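Local structure of flagellar motor switch protein FliG (Helicobacter pylori 26695, 5WUJ) at residues D26-G29 with E30-H34; A59-L62 with E63-A67; R84-L87 with T88-L91. The protein is one of the proteins of the flagellar motor switch complex, which contacts the components that set the direction of rotation, and is required for flagellum synthesis and motility. All blocks are in the same frame, centred on the assembly; numbering follows the deposited sequence.

Contact 1: D26-G29 with E30-H34; sequences DTTG and EILRH
Backbone hydrogen bonds join Asp26-Gly29 to Glu30-His34, each between residues about one turn apart. Ile31 N donates to Thr27 O, and Arg33 N to Gly29 O. The straightest is Leu32 N to Thr28 O, at 2.9 Å with an N-H...O angle of 174°. The bond from Glu30 N to Asp26 O is longer, at 3.3 Å, and Glu30 N also makes a weak bond to Thr27 O.

The Arg33 chain bends at chi3 (-73°) and folds back along the helix. Gly29 O then lies against the outer part of one guanidinium face, without a hydrogen bond to it. Two polar links involve side chains. Arg33 NH2 donates to a water at 2.8 Å, and that water donates to Asp26 O at 2.7 Å. His34 ND1 donates to Glu30 O at 3.0 Å, with that oxygen in the ring plane.

The apolar part is small. Thr28 CG2 lies alongside Leu32 CG at 3.9 Å. Thr28 OG1 instead bonds to Gly24 O. Thr28 touches Ile47, and Leu32 touches Ile43, both of helix 37-50. A basic side chain of another protein's chain bonds to Thr27 OG1. The Thr28-Leu32 pair is i to i+4 packing on helix 25-32 of the all-helical FliG N-terminal domain.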
ATOM      1  N   ASP B  26       4.741  15.412   2.117  1.00 28.17           N
ATOM      2  CA  ASP B  26       5.958  15.642   1.340  1.00 38.62           C
ATOM      3  C   ASP B  26       6.057  14.658   0.185  1.00 31.32           C
ATOM      4  O   ASP B  26       6.271  15.052  -0.965  1.00 28.07           O
ATOM      5  CB  ASP B  26       7.192  15.535   2.235  1.00 52.04           C
ATOM      6  CG  ASP B  26       7.458  16.809   3.006  1.00 73.45           C
ATOM      7  OD1 ASP B  26       8.260  16.766   3.969  1.00 84.57           O
ATOM      8  OD2 ASP B  26       6.864  17.852   2.650  1.00 72.99           O
ATOM      9  N   THR B  27       5.881  13.373   0.477  1.00 25.77           N
ATOM     10  CA  THR B  27       5.978  12.353  -0.560  1.00 24.90           C
ATOM     11  C   THR B  27       4.803  12.434  -1.518  1.00 20.89           C
ATOM     12  O   THR B  27       4.968  12.235  -2.726  1.00 22.63           O
ATOM     13  CB  THR B  27       6.053  10.977   0.092  1.00 30.39           C
ATOM     14  OG1 THR B  27       7.174  10.946   0.981  1.00 30.25           O
ATOM     15  CG2 THR B  27       6.182   9.881  -0.947  1.00 26.97           C
ATOM     16  N   THR B  28       3.613  12.742  -1.002  1.00 23.11           N
ATOM     17  CA  THR B  28       2.454  12.945  -1.867  1.00 25.37           C
ATOM     18  C   THR B  28       2.693  14.081  -2.852  1.00 23.84           C
ATOM     19  O   THR B  28       2.422  13.946  -4.046  1.00 24.68           O
ATOM     20  CB  THR B  28       1.209  13.231  -1.027  1.00 19.15           C
ATOM     21  OG1 THR B  28       0.864  12.064  -0.282  1.00 30.93           O
ATOM     22  CG2 THR B  28       0.049  13.615  -1.939  1.00 23.64           C
ATOM     23  N   GLY B  29       3.192  15.221  -2.362  1.00 24.86           N
ATOM     24  CA  GLY B  29       3.527  16.308  -3.270  1.00 22.50           C
ATOM     25  C   GLY B  29       4.459  15.871  -4.383  1.00 27.83           C
ATOM     26  O   GLY B  29       4.357  16.359  -5.507  1.00 26.13           O
ATOM     27  N   GLU B  30       5.364  14.923  -4.100  1.00 28.82           N
ATOM     28  CA  GLU B  30       6.293  14.469  -5.136  1.00 37.12           C
ATOM     29  C   GLU B  30       5.576  13.675  -6.223  1.00 36.71           C
ATOM     30  O   GLU B  30       5.939  13.772  -7.404  1.00 35.69           O
ATOM     31  CB  GLU B  30       7.417  13.632  -4.527  1.00 38.25           C
ATOM     32  CG  GLU B  30       8.035  14.252  -3.291  1.00 61.78           C
ATOM     33  CD  GLU B  30       9.540  14.315  -3.351  1.00 82.19           C
ATOM     34  OE1 GLU B  30      10.158  14.600  -2.302  1.00 89.61           O
ATOM     35  OE2 GLU B  30      10.102  14.082  -4.444  1.00 89.08           O
ATOM     36  N   ILE B  31       4.565  12.875  -5.849  1.00 25.16           N
ATOM     37  CA  ILE B  31       3.799  12.132  -6.849  1.00 20.94           C
ATOM     38  C   ILE B  31       2.929  13.085  -7.658  1.00 26.35           C
ATOM     39  O   ILE B  31       2.911  13.036  -8.898  1.00 25.29           O
ATOM     40  CB  ILE B  31       2.933  11.046  -6.188  1.00 29.42           C
ATOM     41  CG1 ILE B  31       3.781   9.928  -5.566  1.00 28.00           C
ATOM     42  CG2 ILE B  31       2.015  10.431  -7.232  1.00 19.07           C
ATOM     43  CD1 ILE B  31       4.907   9.448  -6.429  1.00 24.74           C
ATOM     44  N   LEU B  32       2.198  13.969  -6.962  1.00 20.98           N
ATOM     45  CA  LEU B  32       1.250  14.854  -7.637  1.00 22.10           C
ATOM     46  C   LEU B  32       1.936  15.727  -8.679  1.00 31.75           C
ATOM     47  O   LEU B  32       1.350  16.004  -9.734  1.00 33.77           O
ATOM     48  CB  LEU B  32       0.524  15.743  -6.632  1.00 24.48           C
ATOM     49  CG  LEU B  32      -0.327  15.104  -5.537  1.00 31.41           C
ATOM     50  CD1 LEU B  32      -1.025  16.193  -4.725  1.00 32.17           C
ATOM     51  CD2 LEU B  32      -1.353  14.121  -6.086  1.00 24.72           C
ATOM     52  N   ARG B  33       3.181  16.145  -8.424  1.00 26.61           N
ATOM     53  CA  ARG B  33       3.899  16.993  -9.371  1.00 33.19           C
ATOM     54  C   ARG B  33       4.234  16.277 -10.677  1.00 34.60           C
ATOM     55  O   ARG B  33       4.646  16.942 -11.632  1.00 33.54           O
ATOM     56  CB  ARG B  33       5.182  17.548  -8.718  1.00 38.69           C
ATOM     57  CG  ARG B  33       4.918  18.602  -7.619  1.00 43.10           C
ATOM     58  CD  ARG B  33       6.169  19.383  -7.185  1.00 37.69           C
ATOM     59  NE  ARG B  33       7.083  18.582  -6.373  1.00 36.86           N
ATOM     60  CZ  ARG B  33       6.998  18.437  -5.049  1.00 37.02           C
ATOM     61  NH1 ARG B  33       6.029  19.035  -4.362  1.00 31.24           N
ATOM     62  NH2 ARG B  33       7.884  17.680  -4.409  1.00 30.73           N
ATOM     63  N   HIS B  34       4.074  14.954 -10.749  1.00 36.53           N
ATOM     64  CA  HIS B  34       4.296  14.207 -11.978  1.00 37.86           C
ATOM     65  C   HIS B  34       3.004  13.707 -12.613  1.00 43.31           C
ATOM     66  O   HIS B  34       3.064  13.011 -13.633  1.00 40.96           O
ATOM     67  CB  HIS B  34       5.239  13.024 -11.719  1.00 34.30           C
ATOM     68  CG  HIS B  34       6.650  13.436 -11.442  1.00 36.25           C
ATOM     69  ND1 HIS B  34       7.130  13.644 -10.165  1.00 36.72           N
ATOM     70  CD2 HIS B  34       7.682  13.706 -12.275  1.00 38.53           C
ATOM     71  CE1 HIS B  34       8.395  14.014 -10.225  1.00 35.79           C
ATOM     72  NE2 HIS B  34       8.758  14.056 -11.495  1.00 38.25           N
TER
HETATM   73  O   HOH W   1       7.235  17.452  -1.644  1.00 32.93           O

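Contact 2: A59-L62 with E63-A67; sequences AAVL and EEFFA
The first torsions of Val61 and Phe65 bring CG1 and the ring together. In Val61, chi1 of 169° sets CG1 anti to the backbone N. In Phe65, chi1 of -85° keeps CG beside its own N and tilts the ring back toward Val61. The two side chains run in parallel off the same flank of the helix. Val61 CG1 meets the CD2-CE2 edge of the ring, 3.8 Å from Phe65 CD2. Val61 O also sits at the ring edge, near its plane, 3.4 Å from Phe65 CD2.

The same oxygen accepts Phe65 N at 3.0 Å, with the donor in the carbonyl plane. Phe66 N makes a shorter bond to Leu62 O, at 2.7 Å. Glu63 N and Glu64 N continue the series to Ala59 O and Ala60 O.

The glutamates touch the preceding turn through their aliphatic parts. Glu63 CG lies 3.4 Å from Ala59 O, and Glu64 CB lies 3.3 Å from Val61 O. The Glu64 carboxylate reaches Lys15 in a salt bridge.

Val61 packs on Ile18, and Phe65 on Ile16 and Leu19. Phe66 touches Tyr82 and Glu85. A chain of another protein packs on Ala59, Leu62, Glu63 and Phe66. The contact is regular alpha-helical i to i+4 packing on helix 55-71, whose side chains reach helices 12-23 and 79-91 within the FliG N-terminal domain.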
ATOM      1  N   ALA B  59      -4.043  -0.012   6.333  1.00 23.76           N
ATOM      2  CA  ALA B  59      -3.026  -1.055   6.396  1.00 29.73           C
ATOM      3  C   ALA B  59      -3.281  -2.133   5.357  1.00 26.08           C
ATOM      4  O   ALA B  59      -2.339  -2.671   4.765  1.00 24.27           O
ATOM      5  CB  ALA B  59      -2.996  -1.679   7.799  1.00 24.72           C
ATOM      6  N   ALA B  60      -4.549  -2.497   5.160  1.00 20.25           N
ATOM      7  CA  ALA B  60      -4.898  -3.456   4.119  1.00 23.49           C
ATOM      8  C   ALA B  60      -4.568  -2.908   2.728  1.00 27.56           C
ATOM      9  O   ALA B  60      -4.150  -3.664   1.840  1.00 24.63           O
ATOM     10  CB  ALA B  60      -6.381  -3.810   4.225  1.00 19.94           C
ATOM     11  N   VAL B  61      -4.744  -1.595   2.526  1.00 20.13           N
ATOM     12  CA  VAL B  61      -4.367  -0.972   1.254  1.00 21.98           C
ATOM     13  C   VAL B  61      -2.857  -1.028   1.057  1.00 24.28           C
ATOM     14  O   VAL B  61      -2.371  -1.372  -0.030  1.00 27.78           O
ATOM     15  CB  VAL B  61      -4.898   0.476   1.174  1.00 27.01           C
ATOM     16  CG1 VAL B  61      -4.276   1.251  -0.035  1.00 20.93           C
ATOM     17  CG2 VAL B  61      -6.407   0.472   1.028  1.00 27.18           C
ATOM     18  N   LEU B  62      -2.087  -0.691   2.098  1.00 19.26           N
ATOM     19  CA  LEU B  62      -0.632  -0.762   1.984  1.00 18.48           C
ATOM     20  C   LEU B  62      -0.172  -2.175   1.661  1.00 22.22           C
ATOM     21  O   LEU B  62       0.738  -2.375   0.848  1.00 22.75           O
ATOM     22  CB  LEU B  62       0.026  -0.296   3.280  1.00 15.28           C
ATOM     23  CG  LEU B  62      -0.096   1.172   3.596  1.00 27.97           C
ATOM     24  CD1 LEU B  62       0.820   1.519   4.772  1.00 25.88           C
ATOM     25  CD2 LEU B  62       0.204   2.009   2.351  1.00 22.37           C
ATOM     26  N   GLU B  63      -0.783  -3.173   2.300  1.00 17.62           N
ATOM     27  CA  GLU B  63      -0.402  -4.552   2.014  1.00 29.83           C
ATOM     28  C   GLU B  63      -0.675  -4.896   0.559  1.00 26.26           C
ATOM     29  O   GLU B  63       0.089  -5.641  -0.072  1.00 23.88           O
ATOM     30  CB  GLU B  63      -1.154  -5.514   2.929  1.00 24.17           C
ATOM     31  CG  GLU B  63      -0.633  -5.569   4.349  1.00 41.54           C
ATOM     32  CD  GLU B  63      -1.095  -6.825   5.071  1.00 56.57           C
ATOM     33  OE1 GLU B  63      -1.968  -7.537   4.513  1.00 58.00           O
ATOM     34  OE2 GLU B  63      -0.580  -7.103   6.179  1.00 62.99           O
ATOM     35  N   GLU B  64      -1.779  -4.382   0.020  1.00 22.32           N
ATOM     36  CA  GLU B  64      -2.088  -4.616  -1.384  1.00 26.91           C
ATOM     37  C   GLU B  64      -1.014  -4.005  -2.278  1.00 22.09           C
ATOM     38  O   GLU B  64      -0.524  -4.652  -3.213  1.00 22.25           O
ATOM     39  CB  GLU B  64      -3.469  -4.045  -1.696  1.00 31.01           C
ATOM     40  CG  GLU B  64      -3.987  -4.312  -3.088  1.00 40.22           C
ATOM     41  CD  GLU B  64      -5.431  -3.844  -3.258  1.00 53.82           C
ATOM     42  OE1 GLU B  64      -5.808  -3.492  -4.395  1.00 62.26           O
ATOM     43  OE2 GLU B  64      -6.187  -3.821  -2.257  1.00 58.51           O
ATOM     44  N   PHE B  65      -0.605  -2.771  -1.983  1.00 20.06           N
ATOM     45  CA  PHE B  65       0.421  -2.126  -2.797  1.00 22.78           C
ATOM     46  C   PHE B  65       1.801  -2.721  -2.550  1.00 29.15           C
ATOM     47  O   PHE B  65       2.606  -2.792  -3.483  1.00 20.43           O
ATOM     48  CB  PHE B  65       0.431  -0.632  -2.535  1.00 23.33           C
ATOM     49  CG  PHE B  65      -0.574   0.097  -3.361  1.00 28.85           C
ATOM     50  CD1 PHE B  65      -0.287   0.442  -4.667  1.00 24.69           C
ATOM     51  CD2 PHE B  65      -1.819   0.410  -2.842  1.00 29.67           C
ATOM     52  CE1 PHE B  65      -1.227   1.105  -5.450  1.00 27.73           C
ATOM     53  CE2 PHE B  65      -2.761   1.083  -3.620  1.00 33.37           C
ATOM     54  CZ  PHE B  65      -2.467   1.417  -4.919  1.00 27.64           C
ATOM     55  N   PHE B  66       2.081  -3.164  -1.315  1.00 19.18           N
ATOM     56  CA  PHE B  66       3.317  -3.894  -1.043  1.00 19.74           C
ATOM     57  C   PHE B  66       3.451  -5.099  -1.969  1.00 24.78           C
ATOM     58  O   PHE B  66       4.517  -5.331  -2.554  1.00 23.22           O
ATOM     59  CB  PHE B  66       3.350  -4.335   0.428  1.00 19.83           C
ATOM     60  CG  PHE B  66       4.686  -4.815   0.889  1.00 26.40           C
ATOM     61  CD1 PHE B  66       5.782  -3.951   0.897  1.00 26.01           C
ATOM     62  CD2 PHE B  66       4.859  -6.121   1.301  1.00 25.80           C
ATOM     63  CE1 PHE B  66       7.030  -4.397   1.329  1.00 32.89           C
ATOM     64  CE2 PHE B  66       6.101  -6.581   1.727  1.00 28.62           C
ATOM     65  CZ  PHE B  66       7.191  -5.717   1.744  1.00 30.52           C
ATOM     66  N   ALA B  67       2.370  -5.863  -2.145  1.00 23.07           N
ATOM     67  CA  ALA B  67       2.450  -7.028  -3.018  1.00 26.90           C
ATOM     68  C   ALA B  67       2.675  -6.617  -4.472  1.00 26.87           C
ATOM     69  O   ALA B  67       3.422  -7.279  -5.199  1.00 32.43           O
ATOM     70  CB  ALA B  67       1.195  -7.875  -2.872  1.00 24.48           C
TER

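Contact 3: R84-L87 with T88-L91; sequences RELL and TRTL
The last turns of helix 79-91 carry this contact, in the C-terminal part of the FliG N-terminal domain. Two threonines each bind an oxygen one turn back through both backbone and hydroxyl. Thr88 N reaches Arg84 O at 3.1 Å, and Thr88 OG1 reaches it at 2.7 Å from the opposite face of the carbonyl plane. Thr90 N and OG1 both bond to Leu86 O, the hydroxyl at 2.8 Å. Chi1 of 48° turns Thr90 OG1 back to Leu86 O, which it approaches from above the carbonyl plane.

Leu91 N closes on Leu87 O at 2.6 Å. Leu87 CD2 and Leu91 CD1 touch at 3.8 Å, the two side chains running alongside each other. Leu87 also packs on Ala96, Val99 and Met100 of helix 93-104.

The Arg89 guanidinium turns one face over Glu85 O and Leu86 CA. Its NH1 is 4.4 Å from Glu85 OE1, beyond a salt bridge. A water joins them: it donates to Glu85 OE1 and accepts from Arg89 NH1. Glu81 lies close to the Glu85 carboxylate and forms a salt bridge with Arg84. The two arginines, Arg89 acting through the water, would probably ease any repulsion between Glu81 and Glu85.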
ATOM      1  N   ARG B  84       5.515 -13.491   5.060  1.00 25.00           N
ATOM      2  CA  ARG B  84       4.612 -13.558   6.206  1.00 27.37           C
ATOM      3  C   ARG B  84       3.185 -13.196   5.806  1.00 32.68           C
ATOM      4  O   ARG B  84       2.228 -13.858   6.227  1.00 29.78           O
ATOM      5  CB  ARG B  84       5.135 -12.627   7.301  1.00 23.34           C
ATOM      6  CG  ARG B  84       4.556 -12.824   8.687  1.00 26.62           C
ATOM      7  CD  ARG B  84       5.152 -11.788   9.652  1.00 26.18           C
ATOM      8  NE  ARG B  84       6.506 -12.137  10.089  1.00 29.79           N
ATOM      9  CZ  ARG B  84       7.611 -11.430   9.823  1.00 32.61           C
ATOM     10  NH1 ARG B  84       7.553 -10.307   9.110  1.00 24.79           N
ATOM     11  NH2 ARG B  84       8.793 -11.851  10.277  1.00 28.06           N
ATOM     12  N   GLU B  85       3.023 -12.150   4.987  1.00 31.94           N
ATOM     13  CA  GLU B  85       1.695 -11.771   4.505  1.00 36.42           C
ATOM     14  C   GLU B  85       1.122 -12.824   3.567  1.00 32.48           C
ATOM     15  O   GLU B  85      -0.059 -13.177   3.668  1.00 34.16           O
ATOM     16  CB  GLU B  85       1.756 -10.423   3.786  1.00 33.35           C
ATOM     17  CG  GLU B  85       2.119  -9.261   4.686  1.00 34.40           C
ATOM     18  CD  GLU B  85       2.394  -7.974   3.907  1.00 39.17           C
ATOM     19  OE1 GLU B  85       2.082  -7.919   2.697  1.00 41.58           O
ATOM     20  OE2 GLU B  85       2.930  -7.022   4.508  1.00 38.06           O
ATOM     21  N   LEU B  86       1.947 -13.328   2.647  1.00 24.79           N
ATOM     22  CA  LEU B  86       1.498 -14.358   1.714  1.00 26.72           C
ATOM     23  C   LEU B  86       1.041 -15.621   2.447  1.00 28.86           C
ATOM     24  O   LEU B  86      -0.041 -16.159   2.173  1.00 27.48           O
ATOM     25  CB  LEU B  86       2.627 -14.689   0.746  1.00 27.14           C
ATOM     26  CG  LEU B  86       2.372 -15.831  -0.236  1.00 39.16           C
ATOM     27  CD1 LEU B  86       1.231 -15.463  -1.180  1.00 31.48           C
ATOM     28  CD2 LEU B  86       3.638 -16.152  -1.028  1.00 42.84           C
ATOM     29  N   LEU B  87       1.875 -16.132   3.360  1.00 29.64           N
ATOM     30  CA  LEU B  87       1.553 -17.386   4.040  1.00 28.66           C
ATOM     31  C   LEU B  87       0.345 -17.228   4.952  1.00 31.87           C
ATOM     32  O   LEU B  87      -0.465 -18.154   5.084  1.00 30.50           O
ATOM     33  CB  LEU B  87       2.760 -17.876   4.830  1.00 28.17           C
ATOM     34  CG  LEU B  87       3.921 -18.242   3.910  1.00 35.39           C
ATOM     35  CD1 LEU B  87       5.261 -18.171   4.630  1.00 32.13           C
ATOM     36  CD2 LEU B  87       3.703 -19.620   3.294  1.00 34.32           C
ATOM     37  N   THR B  88       0.190 -16.056   5.562  1.00 23.78           N
ATOM     38  CA  THR B  88      -0.993 -15.808   6.372  1.00 36.95           C
ATOM     39  C   THR B  88      -2.257 -15.813   5.517  1.00 34.94           C
ATOM     40  O   THR B  88      -3.297 -16.335   5.931  1.00 35.46           O
ATOM     41  CB  THR B  88      -0.829 -14.480   7.113  1.00 35.78           C
ATOM     42  OG1 THR B  88       0.311 -14.571   7.979  1.00 34.37           O
ATOM     43  CG2 THR B  88      -2.063 -14.155   7.928  1.00 36.43           C
ATOM     44  N   ARG B  89      -2.191 -15.239   4.320  1.00 36.86           N
ATOM     45  CA  ARG B  89      -3.363 -15.271   3.451  1.00 38.26           C
ATOM     46  C   ARG B  89      -3.668 -16.690   2.990  1.00 38.49           C
ATOM     47  O   ARG B  89      -4.836 -17.084   2.904  1.00 38.84           O
ATOM     48  CB  ARG B  89      -3.159 -14.357   2.247  1.00 34.30           C
ATOM     49  CG  ARG B  89      -3.345 -12.888   2.558  1.00 37.57           C
ATOM     50  CD  ARG B  89      -3.589 -12.091   1.287  1.00 40.65           C
ATOM     51  NE  ARG B  89      -2.443 -12.144   0.383  1.00 41.94           N
ATOM     52  CZ  ARG B  89      -1.395 -11.326   0.450  1.00 39.79           C
ATOM     53  NH1 ARG B  89      -1.342 -10.379   1.381  1.00 36.14           N
ATOM     54  NH2 ARG B  89      -0.400 -11.455  -0.417  1.00 35.81           N
ATOM     55  N   THR B  90      -2.633 -17.481   2.710  1.00 29.44           N
ATOM     56  CA  THR B  90      -2.855 -18.782   2.103  1.00 33.46           C
ATOM     57  C   THR B  90      -3.017 -19.894   3.131  1.00 40.49           C
ATOM     58  O   THR B  90      -3.802 -20.819   2.905  1.00 41.56           O
ATOM     59  CB  THR B  90      -1.712 -19.100   1.136  1.00 33.35           C
ATOM     60  OG1 THR B  90      -0.456 -18.853   1.772  1.00 33.81           O
ATOM     61  CG2 THR B  90      -1.822 -18.198  -0.091  1.00 35.27           C
ATOM     62  N   LEU B  91      -2.318 -19.822   4.263  1.00 31.66           N
ATOM     63  CA  LEU B  91      -2.360 -20.888   5.250  1.00 36.61           C
ATOM     64  C   LEU B  91      -3.093 -20.514   6.530  1.00 42.56           C
ATOM     65  O   LEU B  91      -3.404 -21.406   7.327  1.00 40.45           O
ATOM     66  CB  LEU B  91      -0.934 -21.329   5.603  1.00 35.58           C
ATOM     67  CG  LEU B  91      -0.039 -21.728   4.427  1.00 36.69           C
ATOM     68  CD1 LEU B  91       1.355 -22.083   4.925  1.00 33.92           C
ATOM     69  CD2 LEU B  91      -0.640 -22.889   3.635  1.00 34.60           C
TER
HETATM   70  O   HOH W   2       0.808  -8.514   0.381  1.00 34.81           O

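Overall arrangement
The three contacts follow one another along the chain, on helices 25-32, 55-71 and 79-91 of the N-terminal domain. Contact 2 lies near the centre of the chain, about 2 Å from it. Contacts 1 and 3 fall on opposite sides of that centre, with their own centres about 32 Å apart. Contact 1 does not touch contact 2; their nearest atoms are about 10 Å apart. Contacts 2 and 3 do touch, with centres about 13 Å apart. Phe66 CD2 packs 3.6 Å from Glu85 OE1, and Glu63 OE2 lies 3.8 Å from Glu85 CG. Glu85 therefore takes part in the packing between helices 55-71 and 79-91. A chain of another protein lies against parts of all three contacts.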